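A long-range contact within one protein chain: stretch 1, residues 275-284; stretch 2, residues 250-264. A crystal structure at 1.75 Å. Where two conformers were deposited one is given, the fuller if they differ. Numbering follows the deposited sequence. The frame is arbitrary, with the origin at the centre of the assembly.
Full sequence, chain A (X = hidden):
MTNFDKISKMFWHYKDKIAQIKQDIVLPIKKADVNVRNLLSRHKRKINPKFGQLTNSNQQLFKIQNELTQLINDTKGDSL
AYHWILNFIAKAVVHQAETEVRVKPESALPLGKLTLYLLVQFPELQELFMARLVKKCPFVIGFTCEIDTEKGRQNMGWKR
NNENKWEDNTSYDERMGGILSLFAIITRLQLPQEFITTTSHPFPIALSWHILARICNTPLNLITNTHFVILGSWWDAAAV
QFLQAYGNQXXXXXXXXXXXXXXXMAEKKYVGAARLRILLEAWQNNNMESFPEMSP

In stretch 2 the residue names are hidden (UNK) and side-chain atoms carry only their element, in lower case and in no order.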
ATOM      1  N   ARG A 275      -4.794  13.689 -13.835  1.00 21.54           N
ATOM      2  CA  ARG A 275      -3.535  13.884 -13.121  1.00 19.59           C
ATOM      3  C   ARG A 275      -2.505  12.829 -13.509  1.00 15.57           C
ATOM      4  O   ARG A 275      -1.309  13.133 -13.621  1.00 20.34           O
ATOM      5  CB  ARG A 275      -3.748  13.869 -11.613  1.00 21.48           C
ATOM      6  CG  ARG A 275      -2.531  14.462 -10.906  1.00 26.86           C
ATOM      7  CD  ARG A 275      -2.777  14.678  -9.443  1.00 36.79           C
ATOM      8  NE  ARG A 275      -2.400  13.501  -8.670  1.00 27.89           N
ATOM      9  CZ  ARG A 275      -1.152  13.200  -8.336  1.00 30.90           C
ATOM     10  NH1 ARG A 275      -0.908  12.114  -7.624  1.00 23.79           N
ATOM     11  NH2 ARG A 275      -0.147  13.980  -8.721  1.00 28.18           N
ATOM     12  N   LEU A 276      -2.937  11.580 -13.703  1.00 18.72           N
ATOM     13  CA  LEU A 276      -1.992  10.547 -14.124  1.00 22.76           C
ATOM     14  C   LEU A 276      -1.413  10.881 -15.491  1.00 21.58           C
ATOM     15  O   LEU A 276      -0.222  10.671 -15.740  1.00 21.37           O
ATOM     16  CB  LEU A 276      -2.670   9.177 -14.153  1.00 21.49           C
ATOM     17  CG  LEU A 276      -1.739   7.971 -14.317  1.00 20.86           C
ATOM     18  CD1 LEU A 276      -0.742   7.888 -13.174  1.00 24.05           C
ATOM     19  CD2 LEU A 276      -2.532   6.664 -14.402  1.00 23.67           C
ATOM     20  N   ARG A 277      -2.238  11.421 -16.391  1.00 20.04           N
ATOM     21  CA  ARG A 277      -1.711  11.804 -17.696  1.00 23.10           C
ATOM     22  C   ARG A 277      -0.698  12.939 -17.563  1.00 23.57           C
ATOM     23  O   ARG A 277       0.293  12.977 -18.293  1.00 23.33           O
ATOM     24  CB  ARG A 277      -2.853  12.196 -18.635  1.00 27.88           C
ATOM     25  CG  ARG A 277      -2.365  12.759 -19.967  1.00 47.10           C
ATOM     26  CD  ARG A 277      -3.467  12.831 -21.006  1.00 48.24           C
ATOM     27  NE  ARG A 277      -3.956  11.512 -21.392  1.00 41.06           N
ATOM     28  CZ  ARG A 277      -3.389  10.732 -22.308  1.00 40.82           C
ATOM     29  NH1 ARG A 277      -3.922   9.546 -22.588  1.00 34.44           N
ATOM     30  NH2 ARG A 277      -2.291  11.126 -22.945  1.00 43.24           N
ATOM     31  N   ILE A 278      -0.929  13.876 -16.635  1.00 20.17           N
ATOM     32  CA  ILE A 278       0.044  14.948 -16.401  1.00 20.04           C
ATOM     33  C   ILE A 278       1.375  14.374 -15.913  1.00 22.14           C
ATOM     34  O   ILE A 278       2.454  14.853 -16.310  1.00 21.02           O
ATOM     35  CB  ILE A 278      -0.535  15.968 -15.399  1.00 22.77           C
ATOM     36  CG1 ILE A 278      -1.695  16.741 -16.058  1.00 31.39           C
ATOM     37  CG2 ILE A 278       0.547  16.894 -14.870  1.00 32.96           C
ATOM     38  CD1 ILE A 278      -1.304  17.591 -17.241  1.00 60.18           C
ATOM     39  N   LEU A 279       1.321  13.355 -15.040  1.00 19.96           N
ATOM     40  CA  LEU A 279       2.542  12.699 -14.569  1.00 18.01           C
ATOM     41  C   LEU A 279       3.255  11.992 -15.714  1.00 17.50           C
ATOM     42  O   LEU A 279       4.493  12.069 -15.836  1.00 19.91           O
ATOM     43  CB  LEU A 279       2.221  11.707 -13.455  1.00 22.17           C
ATOM     44  CG  LEU A 279       1.730  12.323 -12.143  1.00 18.05           C
ATOM     45  CD1 LEU A 279       1.227  11.310 -11.175  1.00 19.77           C
ATOM     46  CD2 LEU A 279       2.831  13.147 -11.453  1.00 22.76           C
ATOM     47  N   LEU A 280       2.492  11.291 -16.564  1.00 18.19           N
ATOM     48  CA  LEU A 280       3.096  10.686 -17.748  1.00 19.33           C
ATOM     49  C   LEU A 280       3.808  11.749 -18.575  1.00 28.65           C
ATOM     50  O   LEU A 280       4.943  11.551 -19.022  1.00 18.09           O
ATOM     51  CB  LEU A 280       2.026   9.992 -18.596  1.00 22.43           C
ATOM     52  CG  LEU A 280       2.468   9.524 -20.001  1.00 22.64           C
ATOM     53  CD1 LEU A 280       3.031   8.141 -19.941  1.00 23.65           C
ATOM     54  CD2 LEU A 280       1.342   9.597 -21.027  1.00 23.00           C
ATOM     55  N   GLU A 281       3.150  12.889 -18.786  1.00 19.38           N
ATOM     56  CA  GLU A 281       3.727  13.945 -19.607  1.00 20.43           C
ATOM     57  C   GLU A 281       5.004  14.507 -18.998  1.00 22.53           C
ATOM     58  O   GLU A 281       5.946  14.851 -19.727  1.00 20.25           O
ATOM     59  CB  GLU A 281       2.712  15.067 -19.818  1.00 24.96           C
ATOM     60  CG  GLU A 281       1.532  14.663 -20.664  1.00 23.61           C
ATOM     61  CD  GLU A 281       0.406  15.702 -20.679  1.00 28.95           C
ATOM     62  OE1 GLU A 281       0.530  16.778 -20.027  1.00 39.89           O
ATOM     63  OE2 GLU A 281      -0.598  15.434 -21.368  1.00 32.08           O
ATOM     64  N   ALA A 282       5.047  14.646 -17.678  1.00 19.40           N
ATOM     65  CA  ALA A 282       6.258  15.143 -17.038  1.00 21.04           C
ATOM     66  C   ALA A 282       7.419  14.182 -17.255  1.00 17.80           C
ATOM     67  O   ALA A 282       8.556  14.608 -17.476  1.00 20.61           O
ATOM     68  CB  ALA A 282       5.995  15.350 -15.544  1.00 17.52           C
ATOM     69  N   TRP A 283       7.145  12.880 -17.170  1.00 16.62           N
ATOM     70  CA  TRP A 283       8.169  11.869 -17.414  1.00 14.68           C
ATOM     71  C   TRP A 283       8.623  11.907 -18.858  1.00 16.46           C
ATOM     72  O   TRP A 283       9.827  11.842 -19.150  1.00 20.63           O
ATOM     73  CB  TRP A 283       7.603  10.503 -17.055  1.00 15.92           C
ATOM     74  CG  TRP A 283       8.443   9.320 -17.420  1.00 19.42           C
ATOM     75  CD1 TRP A 283       9.772   9.127 -17.157  1.00 20.52           C
ATOM     76  CD2 TRP A 283       7.989   8.149 -18.082  1.00 18.58           C
ATOM     77  NE1 TRP A 283      10.175   7.892 -17.627  1.00 17.15           N
ATOM     78  CE2 TRP A 283       9.094   7.278 -18.206  1.00 21.28           C
ATOM     79  CE3 TRP A 283       6.750   7.744 -18.593  1.00 19.51           C
ATOM     80  CZ2 TRP A 283       8.995   6.040 -18.821  1.00 20.08           C
ATOM     81  CZ3 TRP A 283       6.657   6.520 -19.202  1.00 20.34           C
ATOM     82  CH2 TRP A 283       7.772   5.677 -19.315  1.00 19.46           C
ATOM     83  N   GLN A 284       7.662  12.009 -19.781  1.00 19.49           N
ATOM     84  CA  GLN A 284       8.001  12.111 -21.196  1.00 19.26           C
ATOM     85  C   GLN A 284       8.842  13.335 -21.486  1.00 19.41           C
ATOM     86  O   GLN A 284       9.565  13.363 -22.488  1.00 21.61           O
ATOM     87  CB  GLN A 284       6.717  12.128 -22.023  1.00 20.76           C
ATOM     88  CG  GLN A 284       6.034  10.788 -22.040  1.00 24.76           C
ATOM     89  CD  GLN A 284       4.671  10.852 -22.714  1.00 26.79           C
ATOM     90  OE1 GLN A 284       3.990  11.891 -22.691  1.00 26.36           O
ATOM     91  NE2 GLN A 284       4.278   9.756 -23.334  1.00 26.81           N
ATOM     92  N   UNK A 250       9.458  -1.626 -16.845  1.00 20.37           N
ATOM     93  CA  UNK A 250       8.745  -0.596 -16.099  1.00 21.68           C
ATOM     94  C   UNK A 250       8.209   0.472 -17.033  1.00 18.22           C
ATOM     95  O   UNK A 250       7.061   0.905 -16.893  1.00 19.84           O
ATOM     96  c   UNK A 250       9.663   0.050 -15.069  1.00 26.17           C
ATOM     97  N   UNK A 251       9.017   0.900 -18.001  1.00 17.35           N
ATOM     98  CA  UNK A 251       8.585   1.972 -18.899  1.00 16.62           C
ATOM     99  C   UNK A 251       7.361   1.564 -19.700  1.00 21.08           C
ATOM    100  O   UNK A 251       6.442   2.362 -19.884  1.00 19.06           O
ATOM    101  c   UNK A 251       9.712   2.368 -19.850  1.00 19.98           C
ATOM    102  o   UNK A 251      10.825   2.908 -19.151  1.00 22.46           O
ATOM    103  N   UNK A 252       7.342   0.335 -20.216  1.00 18.31           N
ATOM    104  CA  UNK A 252       6.157  -0.135 -20.928  1.00 20.41           C
ATOM    105  C   UNK A 252       4.927  -0.088 -20.031  1.00 18.21           C
ATOM    106  O   UNK A 252       3.824   0.234 -20.488  1.00 20.12           O
ATOM    107  n   UNK A 252       7.678  -5.445 -23.086  1.00 22.98           N
ATOM    108  c   UNK A 252       6.373  -1.558 -21.437  1.00 19.06           C
ATOM    109  c   UNK A 252       7.025  -4.098 -22.927  1.00 22.51           C
ATOM    110  c   UNK A 252       7.422  -1.642 -22.540  1.00 21.67           C
ATOM    111  c   UNK A 252       8.046  -3.025 -22.652  1.00 26.27           C
ATOM    112  N   UNK A 253       5.090  -0.412 -18.747  1.00 20.22           N
ATOM    113  CA  UNK A 253       3.929  -0.465 -17.870  1.00 25.35           C
ATOM    114  C   UNK A 253       3.483   0.938 -17.476  1.00 27.29           C
ATOM    115  O   UNK A 253       2.278   1.189 -17.333  1.00 21.70           O
ATOM    116  c   UNK A 253       1.869  -2.134 -16.468  1.00 25.13           C
ATOM    117  c   UNK A 253       3.578  -2.853 -14.822  1.00 25.74           C
ATOM    118  c   UNK A 253       4.257  -1.334 -16.648  1.00 24.90           C
ATOM    119  c   UNK A 253       3.117  -1.729 -15.712  1.00 28.36           C
ATOM    120  N   UNK A 254       4.427   1.874 -17.320  1.00 17.69           N
ATOM    121  CA  UNK A 254       4.045   3.265 -17.064  1.00 19.74           C
ATOM    122  C   UNK A 254       3.314   3.860 -18.255  1.00 21.04           C
ATOM    123  O   UNK A 254       2.348   4.620 -18.085  1.00 19.46           O
ATOM    124  c   UNK A 254       5.092   3.601 -14.266  1.00 21.63           C
ATOM    125  c   UNK A 254       5.268   4.119 -16.730  1.00 22.12           C
ATOM    126  c   UNK A 254       6.017   3.788 -15.433  1.00 20.56           C
ATOM    127  c   UNK A 254       7.002   4.930 -15.158  1.00 18.58           C
ATOM    128  N   UNK A 255       3.767   3.546 -19.471  1.00 20.10           N
ATOM    129  CA  UNK A 255       3.043   3.988 -20.660  1.00 19.52           C
ATOM    130  C   UNK A 255       1.644   3.383 -20.678  1.00 23.77           C
ATOM    131  O   UNK A 255       0.673   4.040 -21.065  1.00 23.01           O
ATOM    132  c   UNK A 255       6.142   3.976 -22.962  1.00 23.02           C
ATOM    133  c   UNK A 255       3.007   3.866 -23.195  1.00 23.84           C
ATOM    134  c   UNK A 255       5.149   4.434 -21.949  1.00 20.04           C
ATOM    135  c   UNK A 255       3.840   3.630 -21.927  1.00 20.44           C
ATOM    136  N   UNK A 256       1.517   2.120 -20.280  1.00 19.28           N
ATOM    137  CA  UNK A 256       0.215   1.473 -20.326  1.00 21.83           C
ATOM    138  C   UNK A 256      -0.759   2.158 -19.376  1.00 23.52           C
ATOM    139  O   UNK A 256      -1.900   2.441 -19.756  1.00 23.15           O
ATOM    140  c   UNK A 256      -1.266  -0.884 -21.785  1.00 30.47           C
ATOM    141  c   UNK A 256      -0.922  -0.835 -20.281  1.00 27.43           C
ATOM    142  c   UNK A 256       0.343  -0.015 -20.010  1.00 20.93           C
ATOM    143  c   UNK A 256      -0.735  -2.216 -19.762  1.00 23.01           C
ATOM    144  N   UNK A 257      -0.332   2.463 -18.140  1.00 23.00           N
ATOM    145  CA  UNK A 257      -1.267   3.119 -17.212  1.00 23.10           C
ATOM    146  C   UNK A 257      -1.482   4.581 -17.588  1.00 25.26           C
ATOM    147  O   UNK A 257      -2.598   5.103 -17.482  1.00 24.78           O
ATOM    148  c   UNK A 257       0.812   3.765 -13.914  1.00 23.84           C
ATOM    149  c   UNK A 257       0.560   3.592 -15.424  1.00 23.22           C
ATOM    150  c   UNK A 257      -0.828   2.991 -15.731  1.00 19.85           C
ATOM    151  c   UNK A 257      -0.900   1.563 -15.301  1.00 24.02           C
ATOM    152  N   UNK A 258      -0.422   5.285 -17.991  1.00 20.82           N
ATOM    153  CA  UNK A 258      -0.531   6.724 -18.155  1.00 16.58           C
ATOM    154  C   UNK A 258      -1.124   7.164 -19.473  1.00 25.36           C
ATOM    155  O   UNK A 258      -1.776   8.214 -19.539  1.00 25.31           O
ATOM    156  N   UNK A 259      -0.901   6.396 -20.543  0.53 23.16           N
ATOM    157  CA  UNK A 259      -1.452   6.704 -21.861  0.53 23.78           C
ATOM    158  C   UNK A 259      -2.668   5.840 -22.172  0.53 26.02           C
ATOM    159  O   UNK A 259      -3.763   6.359 -22.404  0.53 22.18           O
ATOM    160  c   UNK A 259      -1.518   8.067 -24.614  0.53 30.20           C
ATOM    161  c   UNK A 259      -0.918   6.679 -24.371  0.53 19.49           C
ATOM    162  c   UNK A 259      -0.388   6.510 -22.951  0.53 30.04           C
ATOM    163  o   UNK A 259      -2.608   8.159 -25.214  0.53 25.71           O
ATOM    164  o   UNK A 259      -0.891   9.071 -24.208  0.53 23.67           O
ATOM    165  N   UNK A 260      -2.497   4.515 -22.160  1.00 25.91           N
ATOM    166  CA  UNK A 260      -3.553   3.635 -22.654  1.00 28.17           C
ATOM    167  C   UNK A 260      -4.740   3.577 -21.701  1.00 26.07           C
ATOM    168  O   UNK A 260      -5.889   3.719 -22.123  1.00 28.56           O
ATOM    169  c   UNK A 260      -4.428   1.711 -24.945  1.00 53.65           C
ATOM    170  c   UNK A 260      -3.966   1.262 -23.555  1.00 58.24           C
ATOM    171  c   UNK A 260      -2.988   2.233 -22.906  1.00 30.07           C
ATOM    172  o   UNK A 260      -5.419   1.142 -25.455  1.00 80.46           O
ATOM    173  o   UNK A 260      -3.806   2.628 -25.529  1.00 48.60           O
ATOM    174  N   UNK A 261      -4.494   3.349 -20.414  1.00 24.57           N
ATOM    175  CA  UNK A 261      -5.601   3.237 -19.469  1.00 27.23           C
ATOM    176  C   UNK A 261      -6.377   4.549 -19.370  1.00 26.36           C
ATOM    177  O   UNK A 261      -7.614   4.550 -19.379  1.00 26.59           O
ATOM    178  c   UNK A 261      -5.392   2.120 -15.750  1.00 28.12           C
ATOM    179  c   UNK A 261      -6.997   1.308 -17.473  1.00 33.53           C
ATOM    180  c   UNK A 261      -5.061   2.796 -18.110  1.00 21.61           C
ATOM    181  c   UNK A 261      -6.098   2.458 -17.041  1.00 24.93           C
ATOM    182  N   UNK A 262      -5.676   5.681 -19.298  1.00 24.35           N
ATOM    183  CA  UNK A 262      -6.371   6.968 -19.253  1.00 26.21           C
ATOM    184  C   UNK A 262      -7.137   7.227 -20.550  1.00 29.16           C
ATOM    185  O   UNK A 262      -8.254   7.762 -20.521  1.00 27.61           O
ATOM    186  o   UNK A 262      -4.389   8.126 -20.020  1.00 26.06           O
ATOM    187  c   UNK A 262      -5.380   8.106 -18.989  1.00 23.56           C
ATOM    188  c   UNK A 262      -4.691   7.935 -17.673  1.00 24.47           C
ATOM    189  N   UNK A 263      -6.546   6.877 -21.701  1.00 22.84           N
ATOM    190  CA  UNK A 263      -7.227   7.087 -22.980  1.00 30.09           C
ATOM    191  C   UNK A 263      -8.520   6.290 -23.048  1.00 34.12           C
ATOM    192  O   UNK A 263      -9.550   6.790 -23.523  1.00 27.83           O
ATOM    193  c   UNK A 263      -6.320   6.694 -24.154  1.00 35.14           C
ATOM    194  o   UNK A 263      -5.385   7.702 -24.477  1.00 90.86           O
ATOM    195  N   UNK A 264      -8.482   5.035 -22.600  1.00 27.84           N
ATOM    196  CA  UNK A 264      -9.646   4.170 -22.720  1.00 38.83           C
ATOM    197  C   UNK A 264     -10.805   4.635 -21.852  1.00 46.56           C
ATOM    198  O   UNK A 264     -11.955   4.305 -22.157  1.00 34.01           O
ATOM    199  n   UNK A 264     -10.807  -1.370 -24.354  1.00 88.28           N
ATOM    200  c   UNK A 264      -8.276   2.107 -23.339  1.00 39.15           C
ATOM    201  c   UNK A 264      -8.936   1.768 -24.652  1.00 37.21           C
ATOM    202  n   UNK A 264      -8.563  -1.034 -24.674  1.00 79.76           N
ATOM    203  n   UNK A 264      -9.986   0.769 -24.488  1.00 34.28           N
ATOM    204  c   UNK A 264      -9.783  -0.545 -24.506  1.00 60.82           C
ATOM    205  c   UNK A 264      -9.260   2.734 -22.360  1.00 35.46           C
TER

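Position 250 has a single side-chain carbon, turned sideways and touching nothing on stretch 1: A250, a small residue in a buried place. At 251 one carbon carries one oxygen, which lies 3.6 Å from W283 CZ2; this is S251, a short side chain beside the indole edge, where W283 CH2 also lies 3.6 Å from S251 O. Position 252 is a row of four carbons ending in nitrogen, pointing away: K252, whose buried amine finds a hydrogen-bond partner just outside the stretch. At 253 four carbons fork at the second, again directed away from stretch 1, giving L253, buried and apolar.

Position 254 has the same fork but points toward W283. It is L254: its CB lies 3.7 Å from W283 CZ3, and its CD1 sits 4.2 Å from the centroid of the W283 six-membered ring, almost on the ring normal, a CH-pi contact in which a methyl of the forked chain lies over the ring face. Position 255 forks at the first carbon with one arm two carbons long, so it is I255; its CG1 meets the edge of the same ring, 3.8 Å from W283 CZ3. At 256 a fork at the second carbon points away: L256, buried like L253. Position 257 forks at the first, and is I257; its CB packs 4.3 Å from L276 CD2.

Position 258 has no side-chain atoms and is G258. An ideal CB here would stand 2.9 Å from L280 CB, a clash, so the bare backbone lets the helices close, with G258 CA 5.2 Å from R277 CA.

At 259 three carbons end in two oxygens, with no nitrogen: E259. Its carboxylate meets the edge of the guanidinium in a salt bridge: R277 NH2 donates to E259 OE2 at 2.8 Å, and R277 NH1 more weakly to E259 OE1 at 3.2 Å. Position 260 has the same atoms pointing away: E260, partly exposed, as suits a charge. Position 261, forked at the second carbon, is L261, buried but scarcely covered by stretch 1.

At 262 one carbon bears an oxygen and a carbon: T262. Its two branches differ in use, OG1 lying 3.0 Å from R277 NH1 and CG2 4.1 Å from L276 CD2. Position 263, a carbon then an oxygen, is S263, with OG also 3.0 Å from R277 NH1. At 264 three carbons, a nitrogen and a carbon with two more nitrogens give R264, exposed and out of reach, with a long salt bridge from R264 NH2 to E260 OE1 (3.9 Å).

The helices cross at -139°, their axes approaching to 8.5 Å. L276 and W283 pack on I257, L254 and I255, and L280 lies on the backbone around G258, its CD2 3.7 Å from G258 O, while R277 reaches in as a knob among G258, E259, T262 and S263, joining packing to charge.

Stretch 2 (250-264) ASKLLILIGEELTSR
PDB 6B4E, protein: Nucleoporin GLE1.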